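Local coordinates for protein YeaZ (Pseudomonas aeruginosa PAO579, PDB 4Y0W) that takes part in making threonylcarbamoyl adenosine, a tRNA modification, probably as an actin-like-fold partner of the enzyme that attaches the group, at residues Leu10-Thr15 and Ala65-Arg70; Thr15-Cys20 and Leu190-Glu195; Val22-Glu27 and Asp51-Ala56; Ser100-Leu105 and Val118-Asp123; Thr171-Val176 and Val184-Ser189. All coordinates share one frame; numbering follows the deposited sequence.

Contact 1: residues Leu10-Thr15 and Ala65-Arg70; sequences LLALDT and AIAFGR. With NA (sodium ion), chain G.
Leu11 and Leu13 of strand 10-14 lie beside Ala65 and its neighbours on strand 65-69, forming a parallel pair at the middle of the mixed sheet that underlies the first lobe of this actin-like fold. The backbone does most of the joining. Leu11 bonds on both of its polar atoms: its N donates to Ala65 O over 3.1 Å, and its O receives Ala67 N over 2.8 Å, both bonds nearly straight. Leu13 N then donates to Ala67 O at 3.1 Å, while the bond from Gly69 N to Leu13 O is weak. One face of the pair carries Leu11, Leu13, Ile66 and Phe68; helix 77-92 meets Leu13 and Ile66 there through Val85, and large apolar side chains suit a helix-sheet interface. Phe68 keeps its CB near the pair but, with chi1 at 71°, swings the ring away from strand 10-14. The other face carries three alanines, Ala12, Ala65 and Ala67, with Leu10 at the end; the three methyl groups let helix 194-205 settle close, and Leu10 CD2 reaches Ala65 CB at 3.9 Å. At the C-terminal end Gly69, which has no CB, admits the carboxylate of Asp14: OD2 rests 3.4 Å from Gly69 CA, and OD1, also bonded to Ser16 OG, binds the sodium ion at 2.5 Å.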
# COMPACT_ATOMS: atom_id res chain seq x y z
N LEU A 10 -42.74 -6.23 -48.72
CA LEU A 10 -41.52 -6.88 -48.24
C LEU A 10 -40.67 -5.90 -47.45
O LEU A 10 -40.50 -4.75 -47.84
CB LEU A 10 -40.72 -7.43 -49.40
CG LEU A 10 -41.51 -8.27 -50.40
CD1 LEU A 10 -40.72 -8.41 -51.71
CD2 LEU A 10 -41.92 -9.62 -49.82
N LEU A 11 -40.15 -6.38 -46.33
CA LEU A 11 -39.22 -5.64 -45.52
C LEU A 11 -37.85 -6.24 -45.75
O LEU A 11 -37.73 -7.47 -45.89
CB LEU A 11 -39.60 -5.79 -44.05
CG LEU A 11 -38.74 -5.06 -43.02
CD1 LEU A 11 -38.87 -3.55 -43.20
CD2 LEU A 11 -39.15 -5.49 -41.62
N ALA A 12 -36.83 -5.40 -45.79
CA ALA A 12 -35.47 -5.86 -46.12
C ALA A 12 -34.47 -5.22 -45.19
O ALA A 12 -34.54 -4.02 -44.96
CB ALA A 12 -35.13 -5.49 -47.57
N LEU A 13 -33.55 -5.98 -44.63
CA LEU A 13 -32.49 -5.35 -43.86
C LEU A 13 -31.14 -5.95 -44.07
O LEU A 13 -31.00 -7.13 -44.36
CB LEU A 13 -32.84 -5.32 -42.38
CG LEU A 13 -33.02 -6.63 -41.63
CD1 LEU A 13 -31.69 -7.09 -41.06
CD2 LEU A 13 -34.06 -6.42 -40.52
N ASP A 14 -30.12 -5.12 -43.91
CA ASP A 14 -28.76 -5.59 -44.02
C ASP A 14 -27.87 -4.91 -43.00
O ASP A 14 -27.90 -3.68 -42.86
CB ASP A 14 -28.23 -5.32 -45.42
CG ASP A 14 -26.99 -6.11 -45.70
OD1 ASP A 14 -25.92 -5.65 -45.28
OD2 ASP A 14 -27.10 -7.20 -46.29
N THR A 15 -27.09 -5.71 -42.28
CA THR A 15 -26.16 -5.20 -41.27
C THR A 15 -24.85 -5.95 -41.36
O THR A 15 -24.18 -6.14 -40.36
CB THR A 15 -26.74 -5.34 -39.85
OG1 THR A 15 -27.11 -6.70 -39.60
CG2 THR A 15 -27.98 -4.46 -39.65
N ALA A 65 -43.21 -10.77 -46.02
CA ALA A 65 -41.94 -11.50 -45.83
C ALA A 65 -40.80 -10.56 -45.56
O ALA A 65 -40.88 -9.36 -45.87
CB ALA A 65 -41.62 -12.34 -47.06
N ILE A 66 -39.74 -11.11 -44.98
CA ILE A 66 -38.61 -10.31 -44.55
C ILE A 66 -37.32 -10.86 -45.17
O ILE A 66 -36.99 -12.03 -45.02
CB ILE A 66 -38.47 -10.27 -43.02
CG1 ILE A 66 -39.77 -9.75 -42.38
CG2 ILE A 66 -37.29 -9.38 -42.62
CD1 ILE A 66 -39.84 -9.87 -40.88
N ALA A 67 -36.61 -9.99 -45.86
CA ALA A 67 -35.35 -10.38 -46.47
C ALA A 67 -34.23 -9.89 -45.59
O ALA A 67 -34.37 -8.93 -44.88
CB ALA A 67 -35.25 -9.77 -47.84
N PHE A 68 -33.13 -10.63 -45.60
CA PHE A 68 -31.91 -10.19 -44.95
C PHE A 68 -30.70 -10.65 -45.77
O PHE A 68 -30.76 -11.65 -46.49
CB PHE A 68 -31.88 -10.69 -43.51
CG PHE A 68 -31.66 -12.17 -43.38
CD1 PHE A 68 -32.66 -13.06 -43.66
CD2 PHE A 68 -30.44 -12.66 -42.96
CE1 PHE A 68 -32.44 -14.42 -43.55
CE2 PHE A 68 -30.22 -14.01 -42.84
CZ PHE A 68 -31.22 -14.89 -43.14
N GLY A 69 -29.62 -9.89 -45.68
CA GLY A 69 -28.32 -10.32 -46.17
C GLY A 69 -27.79 -11.38 -45.22
O GLY A 69 -27.65 -11.14 -44.02
N ARG A 70 -27.51 -12.55 -45.75
CA ARG A 70 -27.01 -13.64 -44.92
C ARG A 70 -25.49 -13.72 -44.91
O ARG A 70 -24.92 -14.76 -44.57
CB ARG A 70 -27.65 -14.96 -45.31
CG ARG A 70 -27.56 -15.32 -46.77
CD ARG A 70 -26.31 -16.09 -47.05
NE ARG A 70 -26.40 -16.79 -48.32
CZ ARG A 70 -25.39 -16.92 -49.17
NH1 ARG A 70 -24.22 -16.36 -48.92
NH2 ARG A 70 -25.56 -17.60 -50.30
NA NA G . -24.46 -3.74 -44.49
O HOH W 1 -27.58 -8.65 -42.85
O HOH W 2 -26.33 -2.00 -45.52

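Contact 2: residues Thr15-Cys20 and Leu190-Glu195. With NA (sodium ion), chain G.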
# COMPACT_ATOMS: atom_id res chain seq x y z
N THR A 15 -27.09 -5.71 -42.28
CA THR A 15 -26.16 -5.20 -41.27
C THR A 15 -24.85 -5.95 -41.36
O THR A 15 -24.18 -6.14 -40.36
CB THR A 15 -26.74 -5.34 -39.85
OG1 THR A 15 -27.11 -6.70 -39.60
CG2 THR A 15 -27.98 -4.46 -39.65
N SER A 16 -24.48 -6.39 -42.55
CA SER A 16 -23.33 -7.28 -42.72
C SER A 16 -21.96 -6.58 -42.75
O SER A 16 -20.93 -7.24 -42.61
CB SER A 16 -23.51 -8.09 -43.99
OG SER A 16 -24.00 -7.24 -45.01
N THR A 17 -21.99 -5.26 -42.86
CA THR A 17 -20.82 -4.41 -43.01
C THR A 17 -20.96 -3.25 -42.04
O THR A 17 -21.82 -3.27 -41.15
CB THR A 17 -20.72 -3.85 -44.45
OG1 THR A 17 -21.81 -2.95 -44.69
CG2 THR A 17 -20.73 -4.98 -45.47
N GLU A 18 -20.12 -2.23 -42.21
CA GLU A 18 -20.22 -0.98 -41.46
C GLU A 18 -21.58 -0.28 -41.64
O GLU A 18 -22.03 0.46 -40.76
CB GLU A 18 -19.08 -0.03 -41.86
CG GLU A 18 -18.54 0.80 -40.71
CD GLU A 18 -17.30 1.60 -41.07
OE1 GLU A 18 -16.78 1.43 -42.20
OE2 GLU A 18 -16.85 2.40 -40.23
N ALA A 19 -22.23 -0.52 -42.77
CA ALA A 19 -23.50 0.13 -43.08
C ALA A 19 -24.70 -0.63 -42.53
O ALA A 19 -24.75 -1.85 -42.56
CB ALA A 19 -23.65 0.29 -44.58
N CYS A 20 -25.67 0.11 -42.05
CA CYS A 20 -26.93 -0.47 -41.66
C CYS A 20 -27.94 0.12 -42.59
O CYS A 20 -27.99 1.34 -42.78
CB CYS A 20 -27.22 -0.12 -40.22
SG CYS A 20 -28.72 -0.86 -39.55
N LEU A 190 -17.43 -0.44 -52.41
CA LEU A 190 -18.86 -0.72 -52.50
C LEU A 190 -19.36 -1.71 -51.42
O LEU A 190 -18.73 -2.76 -51.16
CB LEU A 190 -19.22 -1.24 -53.88
CG LEU A 190 -20.70 -1.10 -54.21
CD1 LEU A 190 -21.04 0.38 -54.36
CD2 LEU A 190 -21.03 -1.84 -55.49
N LEU A 191 -20.49 -1.35 -50.82
CA LEU A 191 -21.09 -2.12 -49.73
C LEU A 191 -22.52 -2.50 -50.08
O LEU A 191 -23.11 -1.90 -50.96
CB LEU A 191 -21.10 -1.32 -48.44
CG LEU A 191 -19.78 -0.81 -47.86
CD1 LEU A 191 -20.04 0.08 -46.66
CD2 LEU A 191 -18.88 -1.95 -47.46
N PRO A 192 -23.07 -3.51 -49.40
CA PRO A 192 -24.45 -3.90 -49.63
C PRO A 192 -25.40 -2.80 -49.21
O PRO A 192 -25.11 -2.08 -48.29
CB PRO A 192 -24.64 -5.12 -48.71
CG PRO A 192 -23.27 -5.65 -48.50
CD PRO A 192 -22.37 -4.46 -48.53
N HIS A 193 -26.53 -2.70 -49.90
CA HIS A 193 -27.57 -1.70 -49.64
C HIS A 193 -28.95 -2.41 -49.69
O HIS A 193 -29.25 -3.19 -50.60
CB HIS A 193 -27.45 -0.63 -50.73
CG HIS A 193 -28.19 0.64 -50.43
ND1 HIS A 193 -29.55 0.69 -50.23
CD2 HIS A 193 -27.76 1.92 -50.39
CE1 HIS A 193 -29.92 1.94 -50.02
NE2 HIS A 193 -28.85 2.70 -50.11
N ALA A 194 -29.78 -2.13 -48.69
CA ALA A 194 -31.04 -2.83 -48.51
C ALA A 194 -31.99 -2.67 -49.70
O ALA A 194 -32.77 -3.58 -50.03
CB ALA A 194 -31.70 -2.36 -47.21
N GLU A 195 -31.93 -1.51 -50.35
CA GLU A 195 -32.69 -1.27 -51.59
C GLU A 195 -32.43 -2.32 -52.67
O GLU A 195 -33.34 -2.71 -53.41
CB GLU A 195 -32.39 0.09 -52.19
CG GLU A 195 -33.41 0.46 -53.26
CD GLU A 195 -33.15 1.79 -53.93
OE1 GLU A 195 -32.50 2.69 -53.34
OE2 GLU A 195 -33.63 1.93 -55.08
NA NA G . -24.46 -3.74 -44.49
O HOH W 2 -26.33 -2.00 -45.52
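With chi1 near 67°, Thr17 sets OG1 between its own backbone N and carbonyl carbon and leaves CG2 beside the N, dividing the side chain into a polar branch for the ion and a methyl for the opposite segment. Leu191, whose CG stands anti to its carbonyl carbon (chi1 -59°), sends its two methyls across Thr17: CD2 comes to 4.0 Å from Thr17 CB, and CD1 lies 4.2 Å from Ala19 CB. Thr17 CG2 reaches the Pro192 ring at CD, 3.5 Å away. A rigid proline ring suits this place, since it offers an apolar flank without any flexible chain to order, while the backbone O of Pro192 accepts a hydrogen bond from the water that binds sodium. No direct hydrogen bond joins the segments. Thr17 OG1 has two tasks. It accepts a hydrogen bond from Ala19 N at 3.1 Å, forming an ST turn. It is also a metal ligand, 2.8 Å from the sodium ion. Ala19 O adds a ligand at 2.7 Å, and Asp14 completes the protein share of the site. Beyond Pro192 the chain enters helix 194-205, where His193 is the N-cap and ND1 accepts Glu195 N in the plane of its ring. The turn between strands 10-14 and 19-26 is where actin-like ATPases carry their first phosphate-binding loop; here it holds a sodium ion, closed over by the segment leading into helix 194-205.

Contact 3: residues Val22-Glu27 and Asp51-Ala56; sequences VALLHE and DLLDEA
Leu52 of helix 41-56 pushes one methyl, CD2, onto strand 19-26 between Val22 and Leu24, in the helix-on-sheet layering of the first actin-like lobe. Leu52 CD2 lies 3.4 Å from Val22 CG1, 3.6 Å from the backbone C of Ala23 and 3.7 Å from Leu24 CB. Val22 and Leu52 run past each other in opposite directions. Leu24 and Leu52 both hold CG anti to the backbone N (chi1 -172° in Leu52), which carries their branches out from their own backbones into the gap between helix and strand. No polar bond crosses the contact, and aliphatic side chains, with no polar group to satisfy, suit such a buried interface. The next shell comes from the strand's alternation: Val22 and Leu24 point to the helix, whereas Ala23 points away, its small methyl lying under Ala194 and Leu198 of helix 194-205. Val22 is flanked further by Leu45, Met48 and Val49, from earlier turns of the same helix, and Leu52 also rests on Leu31 and His33 of strand 29-36. Residues 51-56 run at 33° to residues 22-26, and the last turn still meets Leu24. There Leu53 turns its CD2 to Leu24 CD1. Ala56, a helical turn after Leu52, offers only a methyl, and its CB is met by Leu24 CD2 at 3.6 Å.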
# COMPACT_ATOMS: atom_id res chain seq x y z
N VAL A 22 -32.14 -0.44 -44.30
CA VAL A 22 -33.42 -1.05 -44.17
C VAL A 22 -34.23 -0.58 -45.38
O VAL A 22 -34.07 0.55 -45.80
CB VAL A 22 -34.08 -0.65 -42.83
CG1 VAL A 22 -35.54 -1.04 -42.82
CG2 VAL A 22 -33.38 -1.33 -41.66
N ALA A 23 -35.10 -1.43 -45.93
CA ALA A 23 -35.91 -1.05 -47.08
C ALA A 23 -37.27 -1.71 -47.08
O ALA A 23 -37.44 -2.79 -46.50
CB ALA A 23 -35.20 -1.39 -48.36
N LEU A 24 -38.19 -1.07 -47.80
CA LEU A 24 -39.57 -1.50 -47.86
C LEU A 24 -40.21 -1.41 -49.25
O LEU A 24 -40.22 -0.34 -49.86
CB LEU A 24 -40.39 -0.65 -46.90
CG LEU A 24 -41.80 -1.12 -46.63
CD1 LEU A 24 -41.80 -2.37 -45.74
CD2 LEU A 24 -42.56 -0.00 -45.97
N LEU A 25 -40.78 -2.52 -49.72
CA LEU A 25 -41.62 -2.51 -50.91
C LEU A 25 -43.06 -2.49 -50.44
O LEU A 25 -43.49 -3.36 -49.67
CB LEU A 25 -41.37 -3.73 -51.80
CG LEU A 25 -42.28 -3.90 -53.04
CD1 LEU A 25 -42.02 -2.85 -54.09
CD2 LEU A 25 -42.11 -5.27 -53.66
N HIS A 26 -43.79 -1.48 -50.87
CA HIS A 26 -45.19 -1.36 -50.53
C HIS A 26 -45.97 -0.76 -51.69
O HIS A 26 -45.69 0.36 -52.13
CB HIS A 26 -45.38 -0.51 -49.28
CG HIS A 26 -46.77 -0.55 -48.73
ND1 HIS A 26 -47.54 0.57 -48.56
CD2 HIS A 26 -47.53 -1.60 -48.35
CE1 HIS A 26 -48.71 0.22 -48.06
NE2 HIS A 26 -48.74 -1.09 -47.92
N GLU A 27 -46.93 -1.54 -52.18
CA GLU A 27 -47.75 -1.13 -53.32
C GLU A 27 -46.91 -0.69 -54.53
O GLU A 27 -47.25 0.27 -55.22
CB GLU A 27 -48.72 -0.02 -52.89
CG GLU A 27 -49.89 -0.53 -52.05
CD GLU A 27 -50.72 0.59 -51.42
OE1 GLU A 27 -50.40 1.78 -51.67
OE2 GLU A 27 -51.67 0.29 -50.66
N ASP A 51 -38.66 3.59 -37.90
CA ASP A 51 -38.74 4.86 -38.64
C ASP A 51 -39.24 4.73 -40.06
O ASP A 51 -40.05 5.54 -40.54
CB ASP A 51 -37.39 5.57 -38.61
CG ASP A 51 -37.25 6.48 -37.41
OD1 ASP A 51 -37.81 7.59 -37.47
OD2 ASP A 51 -36.61 6.08 -36.41
N LEU A 52 -38.76 3.70 -40.74
CA LEU A 52 -39.15 3.47 -42.11
C LEU A 52 -40.65 3.10 -42.23
O LEU A 52 -41.37 3.61 -43.11
CB LEU A 52 -38.25 2.37 -42.71
CG LEU A 52 -38.38 2.09 -44.20
CD1 LEU A 52 -37.51 3.03 -45.02
CD2 LEU A 52 -37.98 0.66 -44.49
N LEU A 53 -41.10 2.22 -41.33
CA LEU A 53 -42.50 1.78 -41.33
C LEU A 53 -43.42 2.98 -41.09
O LEU A 53 -44.42 3.18 -41.80
CB LEU A 53 -42.72 0.69 -40.28
CG LEU A 53 -42.13 -0.69 -40.61
CD1 LEU A 53 -42.14 -1.61 -39.39
CD2 LEU A 53 -42.84 -1.38 -41.75
N ASP A 54 -43.04 3.81 -40.12
CA ASP A 54 -43.82 4.99 -39.78
C ASP A 54 -43.72 5.99 -40.93
O ASP A 54 -44.74 6.51 -41.42
CB ASP A 54 -43.35 5.60 -38.45
CG ASP A 54 -43.68 4.70 -37.24
OD1 ASP A 54 -44.17 3.56 -37.44
OD2 ASP A 54 -43.44 5.11 -36.07
N GLU A 55 -42.52 6.21 -41.44
CA GLU A 55 -42.43 7.07 -42.61
C GLU A 55 -43.34 6.57 -43.76
O GLU A 55 -44.04 7.36 -44.38
CB GLU A 55 -40.97 7.26 -43.03
CG GLU A 55 -40.77 8.18 -44.24
CD GLU A 55 -39.31 8.31 -44.67
OE1 GLU A 55 -38.40 8.36 -43.80
OE2 GLU A 55 -39.06 8.38 -45.89
N ALA A 56 -43.36 5.26 -44.04
CA ALA A 56 -44.18 4.77 -45.17
C ALA A 56 -45.66 4.66 -44.82
O ALA A 56 -46.48 4.50 -45.70
CB ALA A 56 -43.67 3.43 -45.66

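Contact 4: residues Ser100-Leu105 and Val118-Asp123. With NA (sodium ion), chain F.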
# COMPACT_ATOMS: atom_id res chain seq x y z
N SER A 100 -27.77 -13.44 -50.54
CA SER A 100 -26.32 -13.29 -50.48
C SER A 100 -25.92 -11.85 -50.59
O SER A 100 -26.41 -11.11 -51.46
CB SER A 100 -25.67 -14.03 -51.63
OG SER A 100 -24.27 -13.97 -51.48
N ASP A 101 -24.97 -11.48 -49.75
CA ASP A 101 -24.39 -10.14 -49.84
C ASP A 101 -23.55 -9.91 -51.08
O ASP A 101 -23.35 -8.77 -51.46
CB ASP A 101 -23.56 -9.84 -48.60
CG ASP A 101 -24.44 -9.35 -47.46
OD1 ASP A 101 -25.05 -8.26 -47.61
OD2 ASP A 101 -24.52 -10.06 -46.44
N LEU A 102 -23.05 -10.99 -51.69
CA LEU A 102 -22.31 -10.90 -52.92
C LEU A 102 -23.27 -10.53 -54.02
O LEU A 102 -22.97 -9.70 -54.84
CB LEU A 102 -21.59 -12.21 -53.22
CG LEU A 102 -20.39 -12.53 -52.33
CD1 LEU A 102 -19.93 -13.97 -52.53
CD2 LEU A 102 -19.21 -11.58 -52.55
N ALA A 103 -24.45 -11.11 -53.99
CA ALA A 103 -25.51 -10.77 -54.95
C ALA A 103 -25.99 -9.34 -54.75
O ALA A 103 -26.26 -8.63 -55.71
CB ALA A 103 -26.69 -11.71 -54.78
N ILE A 104 -26.13 -8.92 -53.51
CA ILE A 104 -26.60 -7.56 -53.24
C ILE A 104 -25.66 -6.55 -53.88
O ILE A 104 -26.09 -5.60 -54.54
CB ILE A 104 -26.80 -7.33 -51.72
CG1 ILE A 104 -27.94 -8.23 -51.22
CG2 ILE A 104 -27.16 -5.87 -51.44
CD1 ILE A 104 -27.85 -8.59 -49.76
N LEU A 105 -24.37 -6.78 -53.71
CA LEU A 105 -23.36 -5.95 -54.34
C LEU A 105 -23.53 -5.87 -55.83
O LEU A 105 -23.44 -4.79 -56.41
CB LEU A 105 -22.00 -6.54 -54.09
CG LEU A 105 -21.39 -6.30 -52.74
CD1 LEU A 105 -20.13 -7.13 -52.68
CD2 LEU A 105 -21.08 -4.82 -52.57
N VAL A 118 -20.89 -8.73 -63.03
CA VAL A 118 -20.22 -8.23 -61.84
C VAL A 118 -19.60 -9.38 -61.11
O VAL A 118 -20.27 -10.40 -60.85
CB VAL A 118 -21.19 -7.49 -60.91
CG1 VAL A 118 -20.46 -7.05 -59.65
CG2 VAL A 118 -21.76 -6.27 -61.61
N ALA A 119 -18.31 -9.20 -60.82
CA ALA A 119 -17.54 -10.07 -59.94
C ALA A 119 -17.44 -9.38 -58.58
O ALA A 119 -16.67 -8.44 -58.41
CB ALA A 119 -16.17 -10.37 -60.50
N ALA A 120 -18.27 -9.85 -57.66
CA ALA A 120 -18.34 -9.35 -56.32
C ALA A 120 -17.34 -10.07 -55.50
O ALA A 120 -17.29 -11.31 -55.55
CB ALA A 120 -19.71 -9.61 -55.75
N ALA A 121 -16.59 -9.33 -54.70
CA ALA A 121 -15.64 -9.95 -53.80
C ALA A 121 -15.62 -9.18 -52.47
O ALA A 121 -15.53 -7.95 -52.44
CB ALA A 121 -14.27 -9.95 -54.45
N ILE A 122 -15.69 -9.91 -51.37
CA ILE A 122 -15.76 -9.28 -50.05
C ILE A 122 -14.63 -9.81 -49.23
O ILE A 122 -14.41 -11.00 -49.23
CB ILE A 122 -17.10 -9.58 -49.35
CG1 ILE A 122 -18.20 -8.78 -50.02
CG2 ILE A 122 -17.03 -9.24 -47.86
CD1 ILE A 122 -19.62 -9.22 -49.75
N ASP A 123 -13.91 -8.93 -48.52
CA ASP A 123 -12.75 -9.37 -47.77
C ASP A 123 -13.18 -10.37 -46.74
O ASP A 123 -14.23 -10.21 -46.11
CB ASP A 123 -12.05 -8.21 -47.07
CG ASP A 123 -10.67 -8.57 -46.60
OD1 ASP A 123 -10.13 -9.64 -47.00
OD2 ASP A 123 -10.09 -7.79 -45.84
NA NA F . -8.63 -11.38 -46.44
O HOH W 3 -8.00 -12.15 -44.61
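Ile122 drives its CD1 between two leucines of the facing helix, 3.6 Å from Leu105 CD1 and 3.7 Å from Leu102 CD2, and this is the dense heart of the contact. Both leucine chains cross the isoleucine obliquely. Ala120, two residues back on the same face of the strand, has only a methyl, so the helix can dip until Leu102 O lies 3.4 Å from Ala120 CB. Helix 101-113 leads from strand 96-99, at the margin of the first lobe's sheet, to strand 117-123, the central strand of the second; its first turns, residues 101-105, lie at 130° to residues 118-123. Ser100 caps the helix, its OG accepting Leu102 N at 3.2 Å. Packing thins toward either end of the strand: Val118 points at the helix without touching it, and Asp123 has moved past it altogether. That aspartate is partly exposed and turns its carboxylate to a sodium ion, bound by OD1 at 2.4 Å together with Ala124, Glu128 and Tyr175, while Ser146 of a second subunit packs against it.

Contact 5: residues Thr171-Val176 and Val184-Ser189; sequences TGWGYV and VALDAS. With NA (sodium ion), chain F.
The short 3-10 segment 171-176, which follows strand 167-169 of the second lobe, packs against strand 185-187, the edge strand of that lobe's sheet, and the turn after it. Leu186 CD2 is the hub of the apolar part, 3.9 Å from Trp173 CE3, which it approaches obliquely, and 4.0 Å from Val176 CG2. That valine methyl also lies at the edge of the indole, in its plane, so the three side chains form one cluster; a broad indole gives the leucine and valine methyls a wide apolar surface to pack on. Ala188 packs beside the segment's backbone, its CB 4.0 Å from both Gly174 N and Trp173 CB, and its O receives a CA-H contact from Thr171 CA at 3.2 Å. The turn carrying Ala188 is shaped by Asp187, whose OD1 accepts Ser189 N from above the carboxylate plane, an Asx turn, and Ser189 OG on its syn lone pair at 2.8 Å. On the far side of the 3-10 segment Tyr175 extends its ring to a sodium ion, OH to metal 2.8 Å, beside Pro158 of a second subunit. The segment is tied inward to strand 117-123: Trp173 NE1 donates to Ala119 O, and Thr171 OG1 bonds Asp123 N. Strand 185-187 meanwhile pairs through Asp187 with Gly168 of strand 167-169, which separates it from strand 117-123.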
# COMPACT_ATOMS: atom_id res chain seq x y z
N THR A 171 -15.09 -4.91 -51.21
CA THR A 171 -13.83 -4.77 -50.47
C THR A 171 -12.79 -5.81 -50.83
O THR A 171 -11.61 -5.58 -50.62
CB THR A 171 -14.05 -4.82 -48.94
OG1 THR A 171 -14.69 -6.03 -48.56
CG2 THR A 171 -14.90 -3.65 -48.48
N GLY A 172 -13.20 -6.97 -51.33
CA GLY A 172 -12.23 -7.96 -51.79
C GLY A 172 -11.34 -7.44 -52.92
O GLY A 172 -10.23 -7.92 -53.13
N TRP A 173 -11.81 -6.46 -53.67
CA TRP A 173 -11.00 -5.95 -54.75
C TRP A 173 -9.76 -5.22 -54.25
O TRP A 173 -8.86 -4.90 -55.03
CB TRP A 173 -11.85 -5.16 -55.74
CG TRP A 173 -12.71 -6.09 -56.51
CD1 TRP A 173 -13.98 -6.46 -56.22
CD2 TRP A 173 -12.31 -6.87 -57.64
NE1 TRP A 173 -14.42 -7.39 -57.13
CE2 TRP A 173 -13.41 -7.66 -58.01
CE3 TRP A 173 -11.13 -6.96 -58.38
CZ2 TRP A 173 -13.36 -8.54 -59.08
CZ3 TRP A 173 -11.08 -7.84 -59.44
CH2 TRP A 173 -12.19 -8.61 -59.79
N GLY A 174 -9.66 -5.05 -52.94
CA GLY A 174 -8.36 -4.70 -52.32
C GLY A 174 -7.20 -5.62 -52.72
O GLY A 174 -6.04 -5.21 -52.73
N TYR A 175 -7.52 -6.87 -53.05
CA TYR A 175 -6.53 -7.89 -53.42
C TYR A 175 -6.28 -8.01 -54.92
O TYR A 175 -5.71 -9.00 -55.37
CB TYR A 175 -6.99 -9.26 -52.91
CG TYR A 175 -6.86 -9.41 -51.43
CD1 TYR A 175 -7.82 -8.89 -50.57
CD2 TYR A 175 -5.77 -10.03 -50.88
CE1 TYR A 175 -7.69 -9.02 -49.19
CE2 TYR A 175 -5.63 -10.18 -49.51
CZ TYR A 175 -6.59 -9.67 -48.67
OH TYR A 175 -6.46 -9.80 -47.30
N VAL A 176 -6.71 -7.02 -55.70
CA VAL A 176 -6.73 -7.13 -57.16
C VAL A 176 -5.38 -7.50 -57.79
O VAL A 176 -5.33 -8.25 -58.77
CB VAL A 176 -7.26 -5.84 -57.81
CG1 VAL A 176 -6.32 -4.66 -57.54
CG2 VAL A 176 -7.45 -6.05 -59.30
N VAL A 184 -11.77 -3.72 -66.32
CA VAL A 184 -11.40 -2.35 -66.64
C VAL A 184 -11.74 -1.46 -65.44
O VAL A 184 -10.88 -0.71 -64.96
CB VAL A 184 -12.07 -1.86 -67.94
CG1 VAL A 184 -11.68 -0.42 -68.21
CG2 VAL A 184 -11.63 -2.73 -69.11
N ALA A 185 -12.95 -1.58 -64.91
CA ALA A 185 -13.36 -0.79 -63.75
C ALA A 185 -13.74 -1.66 -62.55
O ALA A 185 -14.32 -2.72 -62.70
CB ALA A 185 -14.53 0.11 -64.11
N LEU A 186 -13.44 -1.15 -61.37
CA LEU A 186 -13.87 -1.77 -60.14
C LEU A 186 -14.15 -0.72 -59.08
O LEU A 186 -13.81 0.44 -59.23
CB LEU A 186 -12.82 -2.78 -59.66
CG LEU A 186 -11.43 -2.22 -59.39
CD1 LEU A 186 -11.34 -1.59 -58.02
CD2 LEU A 186 -10.41 -3.32 -59.44
N ASP A 187 -14.77 -1.16 -57.99
CA ASP A 187 -15.05 -0.32 -56.83
C ASP A 187 -14.94 -1.14 -55.56
O ASP A 187 -15.87 -1.82 -55.15
CB ASP A 187 -16.44 0.32 -56.96
CG ASP A 187 -16.79 1.26 -55.80
OD1 ASP A 187 -15.96 1.47 -54.87
OD2 ASP A 187 -17.93 1.78 -55.82
N ALA A 188 -13.76 -1.06 -54.95
CA ALA A 188 -13.42 -1.76 -53.72
C ALA A 188 -14.03 -1.18 -52.45
O ALA A 188 -13.75 -1.68 -51.36
CB ALA A 188 -11.91 -1.77 -53.56
N SER A 189 -14.84 -0.13 -52.57
CA SER A 189 -15.44 0.50 -51.40
C SER A 189 -16.92 0.19 -51.36
O SER A 189 -17.59 0.53 -50.38
CB SER A 189 -15.27 2.01 -51.45
OG SER A 189 -16.27 2.61 -52.29
NA NA F . -8.63 -11.38 -46.44
O HOH W 3 -8.00 -12.15 -44.61

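How the contacts relate
From the N terminus, strand 10-14 runs into the turn that opens contact 2 at Thr15, the residue it shares with contact 1. Contact 3 closes first, at helix 41-56, within the longer loop that contact 1 closes when strand 65-69 arrives; both serve the same sheet. Contact 2 closes last, at 190-195; it crosses contact 1 and encloses contacts 3, 4 and 5. Contacts 4 and 5 follow in series: contact 4 fastens helix 101-113 to the second sheet and contact 5 fastens its edge strand to the 3-10 segment. They meet at one sodium ion, as contacts 1 and 2 meet at the other. Contact 2 thus returns the chain to the first lobe, touching contact 4 at Asp101.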